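Long-range contacts in CLIP-associating protein 2 (Mus musculus, PDB 3WOZ), which probably binds tubulin through its TOG domains and so contributes to the control of microtubule dynamics: residues 63-71 with 104-114; 140-148 with 179-188. All coordinates share one frame; numbering follows the deposited sequence.

Interaction 1 of 2, residues 63-71 with 104-114; sequences FSMFLETLV and VQAKVQKALDI
K107 reaches across from helix 102-118 and lies over the S64 and E68 side of helix 60-77. Its CB packs on the L67 side chain, while CD passes close to the backbone O and the OG of S64. The aliphatic chain is nearly extended and bends only at its last torsion (chi4 63°). This leaves CE nearest to the E68 carboxylate, with K107 CE 3.5 Å from E68 OE2. The charged ends stay slightly apart, K107 NZ and E68 OE2 being 4.0 Å from each other. That is beyond a salt bridge, although some electrostatic attraction is likely. L67 packs against the base of the lysine chain. With its CG anti to the carbonyl carbon (chi1 -70°) and CD1 extended from there, L67 sends one methyl between V104, K107 and V108. The tightest of these contacts is L67 CD1 to V108 CG2, 3.6 Å. V104 CG1 also meets the F63 ring at its edge, near the ring plane, close to F63 CE1.

Both helices belong to the HEAT-repeat array from which TOG domains are built. They run nearly parallel, with an angle of 22° and segment axes 9.0 Å apart at closest approach. F66 of helix 60-77 makes edge-to-face contacts with F51 and F55.

V71 carries the other end. Its two methyls divide the work: CG2 lies 3.8 Å from K110 CG. The other methyl, V71 CG1, lies 3.9 Å from I114 CG1. No direct hydrogen bond joins the segments. One water bridges them instead, donating to L67 O at 2.7 Å. It also donates to K107 O at 2.8 Å, so that it links two backbone oxygens, one on each helix.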
loop_
_atom_site.group_PDB
_atom_site.type_symbol
_atom_site.label_atom_id
_atom_site.label_comp_id
_atom_site.label_asym_id
_atom_site.label_seq_id
_atom_site.Cartn_x
_atom_site.Cartn_y
_atom_site.Cartn_z
ATOM N N PHE A 63 14.733 -11.285 0.811
ATOM C CA PHE A 63 13.655 -10.339 0.516
ATOM C C PHE A 63 12.410 -11.029 -0.046
ATOM O O PHE A 63 11.297 -10.730 0.375
ATOM C CB PHE A 63 14.144 -9.219 -0.419
ATOM C CG PHE A 63 13.085 -8.201 -0.766
ATOM C CD1 PHE A 63 12.521 -8.174 -2.038
ATOM C CD2 PHE A 63 12.645 -7.278 0.182
ATOM C CE1 PHE A 63 11.543 -7.238 -2.371
ATOM C CE2 PHE A 63 11.666 -6.339 -0.137
ATOM C CZ PHE A 63 11.113 -6.317 -1.420
ATOM N N SER A 64 12.605 -11.949 -0.985
ATOM C CA SER A 64 11.507 -12.740 -1.539
ATOM C C SER A 64 10.832 -13.630 -0.498
ATOM O O SER A 64 9.610 -13.769 -0.503
ATOM C CB SER A 64 11.975 -13.571 -2.729
ATOM O OG SER A 64 11.901 -12.797 -3.909
HETATM N N MSE A 65 11.633 -14.225 0.386
HETATM C CA MSE A 65 11.107 -14.997 1.516
HETATM C C MSE A 65 10.327 -14.121 2.503
HETATM O O MSE A 65 9.337 -14.567 3.091
HETATM C CB MSE A 65 12.241 -15.685 2.266
HETATM C CG MSE A 65 12.870 -16.860 1.549
HETATM SE SE MSE A 65 14.299 -17.560 2.676
HETATM C CE MSE A 65 13.200 -18.125 4.191
ATOM N N PHE A 66 10.801 -12.890 2.693
ATOM C CA PHE A 66 10.137 -11.901 3.543
ATOM C C PHE A 66 8.752 -11.559 2.995
ATOM O O PHE A 66 7.768 -11.591 3.732
ATOM C CB PHE A 66 11.019 -10.649 3.695
ATOM C CG PHE A 66 10.258 -9.372 3.960
ATOM C CD1 PHE A 66 9.586 -9.168 5.166
ATOM C CD2 PHE A 66 10.242 -8.355 3.006
ATOM C CE1 PHE A 66 8.895 -7.976 5.409
ATOM C CE2 PHE A 66 9.559 -7.156 3.238
ATOM C CZ PHE A 66 8.880 -6.966 4.440
ATOM N N LEU A 67 8.684 -11.252 1.701
ATOM C CA LEU A 67 7.409 -10.996 1.023
ATOM C C LEU A 67 6.400 -12.135 1.175
ATOM O O LEU A 67 5.205 -11.885 1.330
ATOM C CB LEU A 67 7.628 -10.704 -0.461
ATOM C CG LEU A 67 8.293 -9.374 -0.817
ATOM C CD1 LEU A 67 8.514 -9.317 -2.317
ATOM C CD2 LEU A 67 7.469 -8.161 -0.321
ATOM N N GLU A 68 6.886 -13.375 1.127
ATOM C CA GLU A 68 6.029 -14.553 1.297
ATOM C C GLU A 68 5.538 -14.706 2.729
ATOM O O GLU A 68 4.412 -15.129 2.958
ATOM C CB GLU A 68 6.755 -15.829 0.868
ATOM C CG GLU A 68 6.919 -15.955 -0.628
ATOM C CD GLU A 68 7.857 -17.078 -1.034
ATOM O OE1 GLU A 68 8.935 -17.223 -0.415
ATOM O OE2 GLU A 68 7.516 -17.810 -1.987
ATOM N N THR A 69 6.398 -14.379 3.685
ATOM C CA THR A 69 6.063 -14.456 5.104
ATOM C C THR A 69 5.011 -13.407 5.485
ATOM O O THR A 69 4.190 -13.643 6.373
ATOM C CB THR A 69 7.326 -14.281 5.977
ATOM O OG1 THR A 69 8.381 -15.088 5.447
ATOM C CG2 THR A 69 7.065 -14.699 7.427
ATOM N N LEU A 70 5.039 -12.259 4.803
ATOM C CA LEU A 70 4.094 -11.162 5.053
ATOM C C LEU A 70 2.642 -11.603 4.936
ATOM O O LEU A 70 1.793 -11.155 5.709
ATOM C CB LEU A 70 4.338 -9.987 4.095
ATOM C CG LEU A 70 5.271 -8.831 4.475
ATOM C CD1 LEU A 70 5.278 -7.794 3.354
ATOM C CD2 LEU A 70 4.859 -8.169 5.792
ATOM N N VAL A 71 2.369 -12.486 3.974
ATOM C CA VAL A 71 1.015 -12.975 3.709
ATOM C C VAL A 71 0.437 -13.636 4.962
ATOM O O VAL A 71 -0.654 -13.287 5.406
ATOM C CB VAL A 71 0.987 -13.948 2.502
ATOM C CG1 VAL A 71 -0.381 -14.619 2.354
ATOM C CG2 VAL A 71 1.352 -13.208 1.222
ATOM N N VAL A 104 9.285 -11.487 -8.379
ATOM C CA VAL A 104 9.253 -10.700 -7.150
ATOM C C VAL A 104 8.053 -9.741 -7.124
ATOM O O VAL A 104 7.409 -9.589 -6.084
ATOM C CB VAL A 104 10.596 -9.951 -6.922
ATOM C CG1 VAL A 104 10.589 -9.191 -5.605
ATOM C CG2 VAL A 104 11.758 -10.935 -6.928
ATOM N N GLN A 105 7.746 -9.115 -8.262
ATOM C CA GLN A 105 6.559 -8.258 -8.392
ATOM C C GLN A 105 5.273 -9.001 -8.045
ATOM O O GLN A 105 4.366 -8.426 -7.436
ATOM C CB GLN A 105 6.432 -7.672 -9.805
ATOM C CG GLN A 105 7.270 -6.423 -10.054
ATOM C CD GLN A 105 6.791 -5.607 -11.263
ATOM O OE1 GLN A 105 5.588 -5.442 -11.484
ATOM N NE2 GLN A 105 7.739 -5.096 -12.044
ATOM N N ALA A 106 5.193 -10.272 -8.446
ATOM C CA ALA A 106 4.043 -11.107 -8.117
ATOM C C ALA A 106 3.846 -11.231 -6.600
ATOM O O ALA A 106 2.712 -11.211 -6.113
ATOM C CB ALA A 106 4.171 -12.487 -8.761
ATOM N N LYS A 107 4.954 -11.334 -5.869
ATOM C CA LYS A 107 4.928 -11.470 -4.414
ATOM C C LYS A 107 4.521 -10.167 -3.716
ATOM O O LYS A 107 3.876 -10.200 -2.675
ATOM C CB LYS A 107 6.289 -11.943 -3.899
ATOM C CG LYS A 107 6.685 -13.361 -4.333
ATOM C CD LYS A 107 8.162 -13.614 -4.020
ATOM C CE LYS A 107 8.514 -15.105 -4.011
ATOM N NZ LYS A 107 8.317 -15.768 -5.333
ATOM N N VAL A 108 4.921 -9.032 -4.290
ATOM C CA VAL A 108 4.530 -7.716 -3.790
ATOM C C VAL A 108 3.042 -7.517 -4.048
ATOM O O VAL A 108 2.300 -7.116 -3.151
ATOM C CB VAL A 108 5.331 -6.567 -4.458
ATOM C CG1 VAL A 108 4.903 -5.213 -3.891
ATOM C CG2 VAL A 108 6.824 -6.764 -4.271
ATOM N N GLN A 109 2.608 -7.820 -5.272
ATOM C CA GLN A 109 1.191 -7.724 -5.624
ATOM C C GLN A 109 0.324 -8.578 -4.697
ATOM O O GLN A 109 -0.725 -8.128 -4.230
ATOM C CB GLN A 109 0.949 -8.094 -7.092
ATOM C CG GLN A 109 -0.469 -7.788 -7.584
ATOM C CD GLN A 109 -0.830 -6.316 -7.423
ATOM O OE1 GLN A 109 -0.310 -5.457 -8.133
ATOM N NE2 GLN A 109 -1.716 -6.021 -6.478
ATOM N N LYS A 110 0.787 -9.796 -4.418
ATOM C CA LYS A 110 0.090 -10.710 -3.524
ATOM C C LYS A 110 -0.034 -10.118 -2.119
ATOM O O LYS A 110 -1.116 -10.134 -1.531
ATOM C CB LYS A 110 0.796 -12.072 -3.482
ATOM C CG LYS A 110 0.264 -13.047 -2.426
ATOM C CD LYS A 110 -1.155 -13.503 -2.740
ATOM C CE LYS A 110 -1.609 -14.604 -1.797
ATOM N NZ LYS A 110 -3.078 -14.833 -1.935
ATOM N N ALA A 111 1.078 -9.608 -1.592
ATOM C CA ALA A 111 1.082 -8.936 -0.294
ATOM C C ALA A 111 0.131 -7.734 -0.265
ATOM O O ALA A 111 -0.568 -7.518 0.728
ATOM C CB ALA A 111 2.492 -8.519 0.085
ATOM N N LEU A 112 0.108 -6.961 -1.351
ATOM C CA LEU A 112 -0.825 -5.843 -1.488
ATOM C C LEU A 112 -2.278 -6.310 -1.475
ATOM O O LEU A 112 -3.123 -5.674 -0.845
ATOM C CB LEU A 112 -0.562 -5.049 -2.775
ATOM C CG LEU A 112 0.600 -4.056 -2.827
ATOM C CD1 LEU A 112 0.842 -3.627 -4.271
ATOM C CD2 LEU A 112 0.337 -2.834 -1.929
ATOM N N ASP A 113 -2.560 -7.410 -2.179
ATOM C CA ASP A 113 -3.919 -7.946 -2.261
ATOM C C ASP A 113 -4.398 -8.415 -0.887
ATOM O O ASP A 113 -5.542 -8.162 -0.503
ATOM C CB ASP A 113 -4.001 -9.106 -3.266
ATOM C CG ASP A 113 -3.796 -8.664 -4.709
ATOM O OD1 ASP A 113 -3.864 -7.452 -5.023
ATOM O OD2 ASP A 113 -3.572 -9.551 -5.550
ATOM N N ILE A 114 -3.513 -9.095 -0.161
ATOM C CA ILE A 114 -3.786 -9.546 1.203
ATOM C C ILE A 114 -4.068 -8.340 2.107
ATOM O O ILE A 114 -5.072 -8.315 2.813
ATOM C CB ILE A 114 -2.607 -10.397 1.768
ATOM C CG1 ILE A 114 -2.376 -11.653 0.916
ATOM C CG2 ILE A 114 -2.831 -10.766 3.236
ATOM C CD1 ILE A 114 -3.563 -12.574 0.800
HETATM O O HOH W 1 3.854 -12.417 -1.003
#

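Interaction 2 of 2, residues 140-148 with 179-188; sequences SLKVKVAIL and WTTEPKSSDV
K144 lays its extended chain over one face of the W179 indole. K144 CD sits 3.9 Å from the centroid of the six-membered ring, 14° off the normal, a CH-pi contact. Farther along, K144 NZ comes 4.2 Å from the centroid of the five-membered ring, an off-centre cation-pi contact. L148 CD1 approaches the same indole obliquely, 4.2 Å from W179 CE3. Without the indole, as with an alanine here, the K144 chain would probably lose its flat support and be free to turn, and L148 CD1 would lose a partner.

One turn along the helix from L141, V145 CG2 packs against V188 CG2 at 3.8 Å. L141 spreads its two methyls against K184 CB, and its CD2 also nears the E182 carboxylate.

The next shell sets the turn that carries these groups. E182 OE2 accepts from K184 N at 3.1 Å through its anti lone pair and forms a salt bridge with K184 NZ. The E182 chain bends at chi2 (58°), and its OE1 lies 4.1 Å from K144 NZ. S185 is the N-cap of helix 186-202, its OG accepting from V188 N at 3.0 Å. S140 caps helix 141-155 in the same way, by a weak bond from V143 N. The arrangement belongs to the HEAT-repeat helical array of a TOG domain: the turn between helices 167-179 and 186-202 packs on the N-terminal part of helix 141-155.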
loop_
_atom_site.group_PDB
_atom_site.type_symbol
_atom_site.label_atom_id
_atom_site.label_comp_id
_atom_site.label_asym_id
_atom_site.label_seq_id
_atom_site.Cartn_x
_atom_site.Cartn_y
_atom_site.Cartn_z
ATOM N N SER A 140 8.341 8.111 -8.522
ATOM C CA SER A 140 8.558 7.820 -9.932
ATOM C C SER A 140 7.223 7.556 -10.620
ATOM O O SER A 140 6.185 7.429 -9.961
ATOM C CB SER A 140 9.469 6.601 -10.076
ATOM O OG SER A 140 8.803 5.417 -9.657
ATOM N N LEU A 141 7.254 7.463 -11.947
ATOM C CA LEU A 141 6.059 7.154 -12.727
ATOM C C LEU A 141 5.424 5.816 -12.311
ATOM O O LEU A 141 4.203 5.702 -12.226
ATOM C CB LEU A 141 6.378 7.153 -14.229
ATOM C CG LEU A 141 6.963 8.422 -14.869
ATOM C CD1 LEU A 141 7.616 8.096 -16.212
ATOM C CD2 LEU A 141 5.911 9.522 -15.027
ATOM N N LYS A 142 6.263 4.819 -12.044
ATOM C CA LYS A 142 5.787 3.476 -11.692
ATOM C C LYS A 142 5.206 3.394 -10.275
ATOM O O LYS A 142 4.273 2.632 -10.038
ATOM C CB LYS A 142 6.895 2.438 -11.900
ATOM C CG LYS A 142 7.206 2.183 -13.370
ATOM C CD LYS A 142 8.543 1.488 -13.560
ATOM C CE LYS A 142 8.856 1.279 -15.040
ATOM N NZ LYS A 142 7.873 0.370 -15.704
ATOM N N VAL A 143 5.754 4.181 -9.350
ATOM C CA VAL A 143 5.182 4.308 -8.000
ATOM C C VAL A 143 3.778 4.927 -8.075
ATOM O O VAL A 143 2.853 4.460 -7.402
ATOM C CB VAL A 143 6.104 5.109 -7.031
ATOM C CG1 VAL A 143 5.417 5.363 -5.692
ATOM C CG2 VAL A 143 7.411 4.368 -6.795
ATOM N N LYS A 144 3.627 5.951 -8.917
ATOM C CA LYS A 144 2.332 6.598 -9.154
ATOM C C LYS A 144 1.310 5.601 -9.689
ATOM O O LYS A 144 0.180 5.542 -9.208
ATOM C CB LYS A 144 2.475 7.764 -10.140
ATOM C CG LYS A 144 3.093 9.033 -9.553
ATOM C CD LYS A 144 3.264 10.093 -10.649
ATOM C CE LYS A 144 4.061 11.296 -10.166
ATOM N NZ LYS A 144 4.390 12.205 -11.304
ATOM N N VAL A 145 1.721 4.820 -10.686
ATOM C CA VAL A 145 0.883 3.771 -11.266
ATOM C C VAL A 145 0.385 2.806 -10.180
ATOM O O VAL A 145 -0.806 2.512 -10.100
ATOM C CB VAL A 145 1.650 2.996 -12.387
ATOM C CG1 VAL A 145 0.912 1.725 -12.793
ATOM C CG2 VAL A 145 1.874 3.893 -13.608
ATOM N N ALA A 146 1.307 2.334 -9.349
ATOM C CA ALA A 146 0.992 1.389 -8.277
ATOM C C ALA A 146 0.023 1.977 -7.240
ATOM O O ALA A 146 -0.945 1.319 -6.850
ATOM C CB ALA A 146 2.272 0.900 -7.611
ATOM N N ILE A 147 0.283 3.210 -6.811
ATOM C CA ILE A 147 -0.632 3.925 -5.907
ATOM C C ILE A 147 -2.027 4.024 -6.510
ATOM O O ILE A 147 -3.010 3.702 -5.846
ATOM C CB ILE A 147 -0.128 5.347 -5.562
ATOM C CG1 ILE A 147 1.122 5.278 -4.691
ATOM C CG2 ILE A 147 -1.224 6.163 -4.854
ATOM C CD1 ILE A 147 2.016 6.503 -4.823
ATOM N N LEU A 148 -2.100 4.453 -7.770
ATOM C CA LEU A 148 -3.376 4.645 -8.465
ATOM C C LEU A 148 -4.148 3.342 -8.678
ATOM O O LEU A 148 -5.357 3.280 -8.425
ATOM C CB LEU A 148 -3.172 5.380 -9.797
ATOM C CG LEU A 148 -2.652 6.826 -9.734
ATOM C CD1 LEU A 148 -2.106 7.270 -11.097
ATOM C CD2 LEU A 148 -3.715 7.811 -9.205
ATOM N N TRP A 179 -2.097 14.290 -13.226
ATOM C CA TRP A 179 -1.480 13.021 -13.617
ATOM C C TRP A 179 -2.263 12.344 -14.747
ATOM O O TRP A 179 -1.753 11.444 -15.418
ATOM C CB TRP A 179 -1.356 12.075 -12.413
ATOM C CG TRP A 179 -0.395 12.531 -11.336
ATOM C CD1 TRP A 179 0.477 13.582 -11.400
ATOM C CD2 TRP A 179 -0.191 11.922 -10.051
ATOM N NE1 TRP A 179 1.198 13.674 -10.232
ATOM C CE2 TRP A 179 0.809 12.669 -9.388
ATOM C CE3 TRP A 179 -0.757 10.819 -9.395
ATOM C CZ2 TRP A 179 1.253 12.351 -8.100
ATOM C CZ3 TRP A 179 -0.316 10.505 -8.110
ATOM C CH2 TRP A 179 0.681 11.270 -7.479
ATOM N N THR A 180 -3.499 12.789 -14.955
ATOM C CA THR A 180 -4.355 12.245 -16.007
ATOM C C THR A 180 -3.976 12.790 -17.390
ATOM O O THR A 180 -4.404 12.257 -18.418
ATOM C CB THR A 180 -5.843 12.529 -15.722
ATOM O OG1 THR A 180 -6.072 12.545 -14.306
ATOM C CG2 THR A 180 -6.710 11.468 -16.345
ATOM N N THR A 181 -3.174 13.848 -17.407
ATOM C CA THR A 181 -2.688 14.431 -18.654
ATOM C C THR A 181 -1.222 14.058 -18.887
ATOM O O THR A 181 -0.624 14.470 -19.884
ATOM C CB THR A 181 -2.860 15.978 -18.680
ATOM O OG1 THR A 181 -2.103 16.571 -17.618
ATOM C CG2 THR A 181 -4.324 16.364 -18.534
ATOM N N GLU A 182 -0.672 13.266 -17.962
ATOM C CA GLU A 182 0.744 12.872 -17.943
ATOM C C GLU A 182 1.279 12.438 -19.311
ATOM O O GLU A 182 0.852 11.412 -19.849
ATOM C CB GLU A 182 0.978 11.772 -16.895
ATOM C CG GLU A 182 2.429 11.319 -16.738
ATOM C CD GLU A 182 3.365 12.453 -16.360
ATOM O OE1 GLU A 182 3.338 12.893 -15.192
ATOM O OE2 GLU A 182 4.136 12.899 -17.234
ATOM N N PRO A 183 2.212 13.231 -19.879
ATOM C CA PRO A 183 2.797 12.949 -21.195
ATOM C C PRO A 183 3.833 11.820 -21.179
ATOM O O PRO A 183 3.975 11.101 -22.171
ATOM C CB PRO A 183 3.465 14.279 -21.570
ATOM C CG PRO A 183 3.799 14.912 -20.258
ATOM C CD PRO A 183 2.676 14.525 -19.338
ATOM N N LYS A 184 4.545 11.674 -20.062
ATOM C CA LYS A 184 5.619 10.687 -19.936
ATOM C C LYS A 184 5.115 9.247 -19.827
ATOM O O LYS A 184 5.858 8.305 -20.111
ATOM C CB LYS A 184 6.518 11.023 -18.742
ATOM C CG LYS A 184 7.417 12.236 -18.963
ATOM C CD LYS A 184 8.249 12.580 -17.725
ATOM C CE LYS A 184 7.457 13.402 -16.708
ATOM N NZ LYS A 184 7.049 14.738 -17.242
ATOM N N SER A 185 3.858 9.077 -19.424
ATOM C CA SER A 185 3.314 7.740 -19.206
ATOM C C SER A 185 1.831 7.612 -19.539
ATOM O O SER A 185 0.975 8.232 -18.899
ATOM C CB SER A 185 3.588 7.282 -17.765
ATOM O OG SER A 185 2.995 6.021 -17.498
ATOM N N SER A 186 1.545 6.791 -20.546
ATOM C CA SER A 186 0.184 6.372 -20.862
ATOM C C SER A 186 -0.419 5.561 -19.711
ATOM O O SER A 186 -1.636 5.549 -19.520
ATOM C CB SER A 186 0.174 5.549 -22.152
ATOM O OG SER A 186 -1.088 4.938 -22.369
ATOM N N ASP A 187 0.443 4.887 -18.951
ATOM C CA ASP A 187 0.014 4.089 -17.803
ATOM C C ASP A 187 -0.513 4.949 -16.653
ATOM O O ASP A 187 -1.538 4.624 -16.054
ATOM C CB ASP A 187 1.139 3.168 -17.330
ATOM C CG ASP A 187 1.416 2.038 -18.306
ATOM O OD1 ASP A 187 0.482 1.610 -19.018
ATOM O OD2 ASP A 187 2.571 1.571 -18.356
ATOM N N VAL A 188 0.182 6.043 -16.355
ATOM C CA VAL A 188 -0.324 7.026 -15.401
ATOM C C VAL A 188 -1.670 7.578 -15.888
ATOM O O VAL A 188 -2.641 7.592 -15.127
ATOM C CB VAL A 188 0.693 8.163 -15.143
ATOM C CG1 VAL A 188 0.134 9.164 -14.153
ATOM C CG2 VAL A 188 1.990 7.594 -14.603
#

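Interactions 1 and 2 lie in series along the chain, and both fall in the one TOG domain. Their centres are 23 Å apart and their nearest atoms about 6 Å, so they do not touch. Helix 85-96 lies next to both: F63 of interaction 1 touches its K95. Its M96 is touched by A146 of 140-148 and by Q105 and Q109 of 104-114, residues that take no part in either contact. The two contacts differ in kind. Residues 63-71 and 104-114 pair helix with helix, whereas 140-148 meets a turn and the first residues of a helix. The assembly is a single chain without tubulin, so neither contact can be tied to a binding site here.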